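Local coordinates for universal stress protein (Archaeoglobus fulgidus, PDB 6HCD) that is of unknown function but, as a member of the universal stress protein A family, probably takes part in the response to stress, at residues P55-G64 and E93-E104; P105-A113 and V139-K149. One frame throughout, in Å; residues are numbered along the deposited sequence.

Interaction 1. Residues P55-G64 and E93-E104; sequences PVYVVHSLPG and EGEEHLLVRGKE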
loop_
_atom_site.group_PDB
_atom_site.type_symbol
_atom_site.label_atom_id
_atom_site.label_comp_id
_atom_site.label_asym_id
_atom_site.label_seq_id
_atom_site.Cartn_x
_atom_site.Cartn_y
_atom_site.Cartn_z
ATOM N N PRO A 55 11.685 -12.401 -6.973
ATOM C CA PRO A 55 10.769 -12.510 -8.103
ATOM C C PRO A 55 9.405 -11.871 -7.810
ATOM O O PRO A 55 9.044 -11.632 -6.628
ATOM C CB PRO A 55 10.620 -14.025 -8.300
ATOM C CG PRO A 55 10.862 -14.617 -6.925
ATOM C CD PRO A 55 11.825 -13.669 -6.236
ATOM N N VAL A 56 8.665 -11.610 -8.895
ATOM C CA VAL A 56 7.295 -11.160 -8.833
ATOM C C VAL A 56 6.375 -12.347 -9.141
ATOM O O VAL A 56 6.506 -12.976 -10.180
ATOM C CB VAL A 56 7.036 -9.995 -9.809
ATOM C CG1 VAL A 56 5.590 -9.542 -9.752
ATOM C CG2 VAL A 56 7.979 -8.822 -9.551
ATOM N N TYR A 57 5.420 -12.616 -8.251
ATOM C CA TYR A 57 4.352 -13.573 -8.509
ATOM C C TYR A 57 3.102 -12.791 -8.910
ATOM O O TYR A 57 2.561 -12.057 -8.102
ATOM C CB TYR A 57 4.047 -14.416 -7.270
ATOM C CG TYR A 57 5.088 -15.429 -6.875
ATOM C CD1 TYR A 57 6.315 -15.530 -7.518
ATOM C CD2 TYR A 57 4.851 -16.269 -5.791
ATOM C CE1 TYR A 57 7.268 -16.457 -7.119
ATOM C CE2 TYR A 57 5.795 -17.195 -5.377
ATOM C CZ TYR A 57 7.006 -17.285 -6.041
ATOM O OH TYR A 57 7.927 -18.202 -5.643
ATOM N N VAL A 58 2.669 -12.958 -10.165
ATOM C CA VAL A 58 1.511 -12.270 -10.674
ATOM C C VAL A 58 0.305 -13.191 -10.498
ATOM O O VAL A 58 0.325 -14.328 -10.987
ATOM C CB VAL A 58 1.677 -11.884 -12.158
ATOM C CG1 VAL A 58 0.525 -11.035 -12.621
ATOM C CG2 VAL A 58 2.985 -11.174 -12.443
ATOM N N VAL A 59 -0.744 -12.689 -9.835
ATOM C CA VAL A 59 -1.909 -13.523 -9.533
ATOM C C VAL A 59 -3.171 -12.917 -10.141
ATOM O O VAL A 59 -3.319 -11.675 -10.244
ATOM C CB VAL A 59 -2.094 -13.738 -8.028
ATOM C CG1 VAL A 59 -0.864 -14.400 -7.445
ATOM C CG2 VAL A 59 -2.406 -12.441 -7.297
ATOM N N HIS A 60 -4.071 -13.817 -10.541
ATOM C CA HIS A 60 -5.443 -13.491 -10.870
ATOM C C HIS A 60 -6.334 -14.627 -10.347
ATOM O O HIS A 60 -6.001 -15.779 -10.538
ATOM C CB HIS A 60 -5.640 -13.292 -12.378
ATOM C CG HIS A 60 -7.022 -12.849 -12.700
ATOM N ND1 HIS A 60 -7.372 -11.516 -12.761
ATOM C CD2 HIS A 60 -8.147 -13.551 -12.964
ATOM C CE1 HIS A 60 -8.655 -11.409 -13.064
ATOM N NE2 HIS A 60 -9.157 -12.650 -13.190
ATOM N N SER A 61 -7.456 -14.262 -9.719
ATOM C CA SER A 61 -8.342 -15.170 -9.006
ATOM C C SER A 61 -9.683 -15.310 -9.734
ATOM O O SER A 61 -10.292 -14.305 -10.082
ATOM C CB SER A 61 -8.552 -14.679 -7.602
ATOM O OG SER A 61 -9.573 -15.431 -6.947
ATOM N N LEU A 62 -10.137 -16.557 -9.928
ATOM C CA LEU A 62 -11.506 -16.899 -10.372
ATOM C C LEU A 62 -12.098 -17.943 -9.428
ATOM O O LEU A 62 -11.363 -18.768 -8.894
ATOM C CB LEU A 62 -11.466 -17.479 -11.790
ATOM C CG LEU A 62 -10.796 -16.615 -12.854
ATOM C CD1 LEU A 62 -10.488 -17.450 -14.065
ATOM C CD2 LEU A 62 -11.670 -15.425 -13.194
ATOM N N PRO A 63 -13.438 -17.976 -9.206
ATOM C CA PRO A 63 -14.045 -18.983 -8.324
ATOM C C PRO A 63 -13.898 -20.433 -8.818
ATOM O O PRO A 63 -13.448 -21.299 -8.057
ATOM C CB PRO A 63 -15.527 -18.594 -8.250
ATOM C CG PRO A 63 -15.573 -17.160 -8.730
ATOM C CD PRO A 63 -14.431 -17.025 -9.726
ATOM N N GLY A 64 -14.289 -20.692 -10.066
ATOM C CA GLY A 64 -14.013 -21.971 -10.737
ATOM C C GLY A 64 -15.187 -22.930 -10.805
ATOM O O GLY A 64 -14.990 -24.103 -11.164
ATOM N N GLU A 93 12.346 -10.817 -12.461
ATOM C CA GLU A 93 11.912 -12.191 -12.672
ATOM C C GLU A 93 10.433 -12.266 -12.287
ATOM O O GLU A 93 10.050 -11.774 -11.226
ATOM C CB GLU A 93 12.784 -13.127 -11.831
ATOM C CG GLU A 93 12.460 -14.603 -11.972
ATOM C CD GLU A 93 13.157 -15.489 -10.952
ATOM O OE1 GLU A 93 12.635 -16.583 -10.670
ATOM O OE2 GLU A 93 14.239 -15.097 -10.459
ATOM N N GLY A 94 9.609 -12.871 -13.154
ATOM C CA GLY A 94 8.152 -12.994 -12.918
ATOM C C GLY A 94 7.635 -14.411 -13.156
ATOM O O GLY A 94 8.131 -15.109 -14.023
ATOM N N GLU A 95 6.638 -14.822 -12.366
ATOM C CA GLU A 95 5.918 -16.092 -12.498
ATOM C C GLU A 95 4.408 -15.838 -12.502
ATOM O O GLU A 95 3.923 -15.025 -11.732
ATOM C CB GLU A 95 6.137 -17.014 -11.293
ATOM C CG GLU A 95 7.569 -17.403 -11.038
ATOM C CD GLU A 95 7.716 -18.351 -9.856
ATOM O OE1 GLU A 95 6.673 -18.812 -9.302
ATOM O OE2 GLU A 95 8.871 -18.624 -9.480
ATOM N N GLU A 96 3.679 -16.583 -13.340
ATOM C CA GLU A 96 2.219 -16.559 -13.371
ATOM C C GLU A 96 1.657 -17.530 -12.323
ATOM O O GLU A 96 2.115 -18.666 -12.238
ATOM C CB GLU A 96 1.669 -17.091 -14.696
ATOM C CG GLU A 96 2.269 -16.454 -15.926
ATOM C CD GLU A 96 1.756 -17.067 -17.209
ATOM O OE1 GLU A 96 0.645 -17.642 -17.206
ATOM O OE2 GLU A 96 2.482 -16.964 -18.213
ATOM N N HIS A 97 0.617 -17.097 -11.614
ATOM C CA HIS A 97 -0.115 -17.920 -10.671
ATOM C C HIS A 97 -1.618 -17.663 -10.814
ATOM O O HIS A 97 -2.183 -16.748 -10.200
ATOM C CB HIS A 97 0.375 -17.646 -9.247
ATOM C CG HIS A 97 1.769 -18.113 -9.010
ATOM N ND1 HIS A 97 2.051 -19.369 -8.508
ATOM C CD2 HIS A 97 2.959 -17.511 -9.233
ATOM C CE1 HIS A 97 3.359 -19.509 -8.407
ATOM N NE2 HIS A 97 3.941 -18.393 -8.871
ATOM N N LEU A 98 -2.263 -18.449 -11.671
ATOM C CA LEU A 98 -3.723 -18.404 -11.800
ATOM C C LEU A 98 -4.308 -19.130 -10.599
ATOM O O LEU A 98 -3.868 -20.235 -10.299
ATOM C CB LEU A 98 -4.140 -19.087 -13.109
ATOM C CG LEU A 98 -5.644 -19.154 -13.367
ATOM C CD1 LEU A 98 -6.217 -17.762 -13.565
ATOM C CD2 LEU A 98 -5.944 -20.042 -14.561
ATOM N N LEU A 99 -5.281 -18.504 -9.929
ATOM C CA LEU A 99 -5.913 -19.087 -8.746
ATOM C C LEU A 99 -7.388 -19.371 -9.044
ATOM O O LEU A 99 -8.195 -18.460 -9.214
ATOM C CB LEU A 99 -5.769 -18.137 -7.554
ATOM C CG LEU A 99 -4.351 -17.682 -7.213
ATOM C CD1 LEU A 99 -4.370 -16.651 -6.100
ATOM C CD2 LEU A 99 -3.463 -18.863 -6.849
ATOM N N VAL A 100 -7.732 -20.662 -9.076
ATOM C CA VAL A 100 -9.105 -21.110 -9.160
ATOM C C VAL A 100 -9.317 -22.082 -7.997
ATOM O O VAL A 100 -9.001 -23.254 -8.095
ATOM C CB VAL A 100 -9.412 -21.734 -10.534
ATOM C CG1 VAL A 100 -10.880 -22.066 -10.668
ATOM C CG2 VAL A 100 -8.990 -20.821 -11.672
ATOM N N ARG A 101 -9.783 -21.542 -6.870
ATOM C CA ARG A 101 -9.683 -22.190 -5.564
ATOM C C ARG A 101 -11.006 -22.091 -4.787
ATOM O O ARG A 101 -11.040 -22.362 -3.578
ATOM C CB ARG A 101 -8.563 -21.516 -4.758
ATOM C CG ARG A 101 -7.240 -21.411 -5.496
ATOM C CD ARG A 101 -6.039 -21.424 -4.570
ATOM N NE ARG A 101 -5.966 -20.251 -3.715
ATOM C CZ ARG A 101 -4.963 -19.985 -2.881
ATOM N NH1 ARG A 101 -4.022 -20.896 -2.694
ATOM N NH2 ARG A 101 -4.913 -18.818 -2.246
ATOM N N GLY A 102 -12.090 -21.718 -5.473
ATOM C CA GLY A 102 -13.414 -21.601 -4.867
ATOM C C GLY A 102 -13.531 -20.452 -3.877
ATOM O O GLY A 102 -14.394 -20.482 -3.029
ATOM N N LYS A 103 -12.688 -19.420 -4.005
ATOM C CA LYS A 103 -12.705 -18.270 -3.093
ATOM C C LYS A 103 -13.072 -16.997 -3.854
ATOM O O LYS A 103 -12.966 -16.944 -5.082
ATOM C CB LYS A 103 -11.329 -18.099 -2.446
ATOM C CG LYS A 103 -10.924 -19.228 -1.515
ATOM C CD LYS A 103 -9.548 -19.036 -0.905
ATOM C CE LYS A 103 -9.200 -20.105 0.106
ATOM N NZ LYS A 103 -7.820 -19.924 0.613
ATOM N N GLU A 104 -13.506 -15.980 -3.106
ATOM C CA GLU A 104 -13.667 -14.638 -3.652
ATOM C C GLU A 104 -12.272 -14.059 -3.882
ATOM O O GLU A 104 -11.353 -14.344 -3.109
ATOM C CB GLU A 104 -14.467 -13.752 -2.697
ATOM C CG GLU A 104 -15.867 -14.258 -2.375
ATOM C CD GLU A 104 -16.864 -14.217 -3.520
ATOM O OE1 GLU A 104 -16.583 -13.555 -4.548
ATOM O OE2 GLU A 104 -17.931 -14.845 -3.381
HETATM O O HOH W 1 -12.177 -15.605 -7.318
HETATM O O HOH W 2 -10.616 -18.931 -6.195
#

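Interaction 2. Residues P105-A113 and V139-K149; sequences PPDDIVDFA and VARDVILKANK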
loop_
_atom_site.group_PDB
_atom_site.type_symbol
_atom_site.label_atom_id
_atom_site.label_comp_id
_atom_site.label_asym_id
_atom_site.label_seq_id
_atom_site.Cartn_x
_atom_site.Cartn_y
_atom_site.Cartn_z
ATOM N N PRO A 105 -12.065 -13.224 -4.924
ATOM C CA PRO A 105 -10.733 -12.690 -5.228
ATOM C C PRO A 105 -9.939 -12.095 -4.062
ATOM O O PRO A 105 -8.770 -12.426 -3.891
ATOM C CB PRO A 105 -11.017 -11.650 -6.323
ATOM C CG PRO A 105 -12.247 -12.201 -7.013
ATOM C CD PRO A 105 -13.082 -12.792 -5.892
ATOM N N PRO A 106 -10.508 -11.210 -3.210
ATOM C CA PRO A 106 -9.736 -10.608 -2.128
ATOM C C PRO A 106 -9.184 -11.662 -1.154
ATOM O O PRO A 106 -8.019 -11.610 -0.788
ATOM C CB PRO A 106 -10.711 -9.655 -1.409
ATOM C CG PRO A 106 -11.898 -9.523 -2.346
ATOM C CD PRO A 106 -11.909 -10.759 -3.208
ATOM N N ASP A 107 -10.031 -12.599 -0.731
ATOM C CA ASP A 107 -9.598 -13.670 0.199
ATOM C C ASP A 107 -8.510 -14.529 -0.460
ATOM O O ASP A 107 -7.560 -14.957 0.190
ATOM C CB ASP A 107 -10.754 -14.588 0.599
ATOM C CG ASP A 107 -11.805 -13.923 1.458
ATOM O OD1 ASP A 107 -11.432 -13.367 2.491
ATOM O OD2 ASP A 107 -12.982 -13.982 1.081
ATOM N N ASP A 108 -8.683 -14.784 -1.763
ATOM C CA ASP A 108 -7.782 -15.602 -2.530
ATOM C C ASP A 108 -6.391 -14.953 -2.580
ATOM O O ASP A 108 -5.382 -15.626 -2.371
ATOM C CB ASP A 108 -8.337 -15.817 -3.941
ATOM C CG ASP A 108 -8.051 -17.185 -4.529
ATOM O OD1 ASP A 108 -7.482 -18.014 -3.829
ATOM O OD2 ASP A 108 -8.431 -17.407 -5.687
ATOM N N ILE A 109 -6.352 -13.654 -2.893
ATOM C CA ILE A 109 -5.110 -12.892 -3.020
ATOM C C ILE A 109 -4.415 -12.849 -1.650
ATOM O O ILE A 109 -3.215 -13.058 -1.553
ATOM C CB ILE A 109 -5.408 -11.484 -3.588
ATOM C CG1 ILE A 109 -5.838 -11.553 -5.061
ATOM C CG2 ILE A 109 -4.230 -10.550 -3.400
ATOM C CD1 ILE A 109 -6.645 -10.366 -5.534
ATOM N N VAL A 110 -5.187 -12.553 -0.606
ATOM C CA VAL A 110 -4.656 -12.389 0.751
ATOM C C VAL A 110 -4.071 -13.723 1.244
ATOM O O VAL A 110 -2.958 -13.769 1.794
ATOM C CB VAL A 110 -5.756 -11.827 1.680
ATOM C CG1 VAL A 110 -5.549 -12.183 3.141
ATOM C CG2 VAL A 110 -5.913 -10.314 1.486
ATOM N N ASP A 111 -4.801 -14.819 1.017
ATOM C CA ASP A 111 -4.347 -16.142 1.445
ATOM C C ASP A 111 -3.096 -16.555 0.658
ATOM O O ASP A 111 -2.164 -17.082 1.229
ATOM C CB ASP A 111 -5.459 -17.181 1.296
ATOM C CG ASP A 111 -6.585 -16.999 2.295
ATOM O OD1 ASP A 111 -6.414 -16.204 3.244
ATOM O OD2 ASP A 111 -7.625 -17.636 2.097
ATOM N N PHE A 112 -3.091 -16.309 -0.660
ATOM C CA PHE A 112 -1.942 -16.610 -1.501
ATOM C C PHE A 112 -0.686 -15.899 -0.969
ATOM O O PHE A 112 0.378 -16.518 -0.861
ATOM C CB PHE A 112 -2.185 -16.199 -2.957
ATOM C CG PHE A 112 -1.030 -16.527 -3.865
ATOM C CD1 PHE A 112 -0.843 -17.821 -4.322
ATOM C CD2 PHE A 112 -0.100 -15.561 -4.224
ATOM C CE1 PHE A 112 0.227 -18.135 -5.139
ATOM C CE2 PHE A 112 0.968 -15.874 -5.054
ATOM C CZ PHE A 112 1.142 -17.166 -5.488
ATOM N N ALA A 113 -0.816 -14.600 -0.664
ATOM C CA ALA A 113 0.292 -13.793 -0.159
ATOM C C ALA A 113 0.849 -14.399 1.142
ATOM O O ALA A 113 2.053 -14.437 1.330
ATOM C CB ALA A 113 -0.156 -12.371 0.046
ATOM N N VAL A 139 -12.541 -5.215 -4.980
ATOM C CA VAL A 139 -11.484 -6.206 -4.713
ATOM C C VAL A 139 -10.360 -5.547 -3.898
ATOM O O VAL A 139 -9.992 -6.042 -2.845
ATOM C CB VAL A 139 -10.966 -6.857 -6.011
ATOM C CG1 VAL A 139 -9.783 -7.788 -5.754
ATOM C CG2 VAL A 139 -12.076 -7.595 -6.741
ATOM N N ALA A 140 -9.863 -4.405 -4.377
ATOM C CA ALA A 140 -8.760 -3.685 -3.730
ATOM C C ALA A 140 -9.141 -3.311 -2.294
ATOM O O ALA A 140 -8.340 -3.439 -1.389
ATOM C CB ALA A 140 -8.399 -2.455 -4.527
ATOM N N ARG A 141 -10.366 -2.819 -2.107
ATOM C CA ARG A 141 -10.857 -2.403 -0.804
ATOM C C ARG A 141 -10.670 -3.537 0.216
ATOM O O ARG A 141 -10.128 -3.347 1.289
ATOM C CB ARG A 141 -12.331 -2.005 -0.915
ATOM C CG ARG A 141 -12.983 -1.649 0.410
ATOM C CD ARG A 141 -14.508 -1.726 0.323
ATOM N NE ARG A 141 -15.111 -1.029 1.446
ATOM C CZ ARG A 141 -15.134 -1.492 2.692
ATOM N NH1 ARG A 141 -14.779 -2.743 2.938
ATOM N NH2 ARG A 141 -15.495 -0.693 3.681
ATOM N N ASP A 142 -11.149 -4.730 -0.133
ATOM C CA ASP A 142 -11.160 -5.849 0.801
ATOM C C ASP A 142 -9.749 -6.440 0.951
ATOM O O ASP A 142 -9.406 -6.930 2.013
ATOM C CB ASP A 142 -12.198 -6.890 0.389
ATOM C CG ASP A 142 -13.627 -6.515 0.768
ATOM O OD1 ASP A 142 -13.851 -5.407 1.346
ATOM O OD2 ASP A 142 -14.513 -7.329 0.466
ATOM N N VAL A 143 -8.933 -6.395 -0.105
ATOM C CA VAL A 143 -7.529 -6.819 0.001
ATOM C C VAL A 143 -6.813 -5.938 1.024
ATOM O O VAL A 143 -6.109 -6.462 1.863
ATOM C CB VAL A 143 -6.791 -6.794 -1.349
ATOM C CG1 VAL A 143 -5.278 -6.886 -1.184
ATOM C CG2 VAL A 143 -7.302 -7.886 -2.259
ATOM N N ILE A 144 -7.000 -4.616 0.944
ATOM C CA ILE A 144 -6.332 -3.690 1.835
ATOM C C ILE A 144 -6.693 -4.000 3.296
ATOM O O ILE A 144 -5.827 -3.973 4.156
ATOM C CB ILE A 144 -6.639 -2.227 1.458
ATOM C CG1 ILE A 144 -6.049 -1.865 0.095
ATOM C CG2 ILE A 144 -6.169 -1.264 2.541
ATOM C CD1 ILE A 144 -6.709 -0.656 -0.536
ATOM N N LEU A 145 -7.963 -4.289 3.571
ATOM C CA LEU A 145 -8.438 -4.489 4.961
ATOM C C LEU A 145 -8.098 -5.892 5.477
ATOM O O LEU A 145 -7.812 -6.063 6.663
ATOM C CB LEU A 145 -9.948 -4.247 4.993
ATOM C CG LEU A 145 -10.374 -2.804 4.718
ATOM C CD1 LEU A 145 -11.885 -2.683 4.693
ATOM C CD2 LEU A 145 -9.783 -1.883 5.780
ATOM N N LYS A 146 -8.165 -6.899 4.595
ATOM C CA LYS A 146 -8.035 -8.305 5.005
ATOM C C LYS A 146 -6.573 -8.777 5.054
ATOM O O LYS A 146 -6.280 -9.746 5.725
ATOM C CB LYS A 146 -8.847 -9.216 4.081
ATOM C CG LYS A 146 -10.351 -9.136 4.297
ATOM C CD LYS A 146 -11.164 -9.860 3.255
ATOM C CE LYS A 146 -12.641 -9.828 3.566
ATOM N NZ LYS A 146 -13.353 -10.934 2.890
ATOM N N ALA A 147 -5.670 -8.116 4.323
ATOM C CA ALA A 147 -4.318 -8.647 4.150
ATOM C C ALA A 147 -3.573 -8.691 5.485
ATOM O O ALA A 147 -3.733 -7.800 6.299
ATOM C CB ALA A 147 -3.558 -7.839 3.134
ATOM N N ASN A 148 -2.723 -9.705 5.649
ATOM C CA ASN A 148 -1.729 -9.721 6.742
ATOM C C ASN A 148 -0.430 -9.055 6.281
ATOM O O ASN A 148 0.261 -8.439 7.091
ATOM C CB ASN A 148 -1.589 -11.128 7.306
ATOM C CG ASN A 148 -2.907 -11.585 7.882
ATOM O OD1 ASN A 148 -3.483 -10.914 8.742
ATOM N ND2 ASN A 148 -3.406 -12.710 7.392
ATOM N N LYS A 149 -0.214 -9.031 4.962
ATOM C CA LYS A 149 1.027 -8.516 4.412
ATOM C C LYS A 149 0.861 -7.030 4.117
ATOM O O LYS A 149 -0.259 -6.546 4.008
ATOM C CB LYS A 149 1.393 -9.314 3.165
ATOM C CG LYS A 149 1.736 -10.770 3.428
ATOM C CD LYS A 149 2.880 -10.980 4.401
ATOM C CE LYS A 149 3.224 -12.436 4.604
ATOM N NZ LYS A 149 2.375 -13.078 5.635
HETATM O O HOH W 3 -1.846 -11.567 3.356
#

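Interaction 1. Residues P55-G64 and E93-E104
V56 pairs with G94 in parallel, and the register runs on to S61 and L99. Strands 56-62 and 94-100 approach to 4.7 Å at their axes, and their directions differ by 26°. Backbone bonds alternate across the gap. V56 N donates to E93 O, E95 N to V56 O, V58 N to E95 O and H97 N to V58 O. Farther on, L99 N reaches H60 O and L62 N reaches L99 O. G102 N makes a bent hydrogen bond to P63 O at 2.9 Å.

Y57, E95 and H97 share one face of the sheet. H97 NE2 sits 3.7 Å above the ring plane of Y57, over its centre. The two ring planes are 35° apart. The same NE2 donates to E95 OE1 at 2.8 Å, which receives it on its anti lone pair and lies near the imidazole plane. This bond probably limits the turn of the H97 ring, which also meets F112. The E95 carboxylate runs alongside the Y57 ring, OE1 being 3.3 Å from CE1. Were Y57 replaced by an alanine, H97 NE2 would probably lose the ring beneath it and the E95 carboxylate its flat neighbour.

The strands belong to a beta-alpha-beta unit with helix 70-89 as the crossover, in the alpha/beta fold of the universal stress proteins. Strand 27-30 pairs with the other edge of strand 56-62.

On the face of Y57, the CD1 methyl of L99 reaches V59 CB at 4.2 Å. A chi1 of 171° turns S61 OG away from its own N and toward K103, where a water donates to both OG and K103 O. S61 OG probably also hydrogen-bonds D108 OD2. On the other face, L62 CD1 touches L98 CD1 at 4.3 Å.

Interaction 2. Residues P105-A113 and V139-K149
P106 runs alongside D142, its ring CB 3.6 Å from D142 CB, so the proline meets the aliphatic base of the aspartate. The D142 carboxylate is engaged by R141 NH1 of its own helix. Next to this pair, V143 CG2 comes 3.7 Å from P106 CA. The I109 side chain lies across those of V139 and V143, nearly perpendicular to them. Its CD1 touches V139 CG1 at 4.1 Å and V143 CG2 at 4.2 Å.

V110 fits against the C-terminal end of helix 138-146, where A147 leaves helical geometry. A chi1 of 155° sets V110 CG2 opposite the carbonyl carbon, which puts it 3.5 Å from A147 CA, while CG1 lies against K146 O. D107 and K146 form a salt bridge at the edge of the contact. The extended lysine chain brings NZ to 3.1 Å from D107 OD1, on the syn side but 32° out of the carboxylate plane. A water links V110 O to N148 N. K149 CG rests on A113 CB, and its ammonium pairs with D114.

The two helical segments cross at -40°, with axes 8.5 Å apart at closest approach. Strand 120-128 lies beneath them, touched by A113 and V143. Helix 105-115 turns F112 toward strands 56-62 and 94-100. Helix 138-146 packs through R141, I144 and L145 on F136 of the second subunit.

Helix 105-115 joins the two contacts, since it follows strand 94-100 directly in the chain. Interaction 1 is strand pairing within the sheet, held mainly by backbone hydrogen bonds. Interaction 2 is helix packing, held by apolar side chains with one salt bridge between the segments. Interaction 2 is the more enclosed: half of its touching residues are buried and none is exposed. Interaction 1 includes exposed residues, mostly at its ends. Interaction 2 also borders the second subunit, whereas no other chain of the assembly touches interaction 1. The two share D108, whose OD1 forms a salt bridge with R101 NE at 2.7 Å. F112 CE2 adds an apolar contact on V59 CG1.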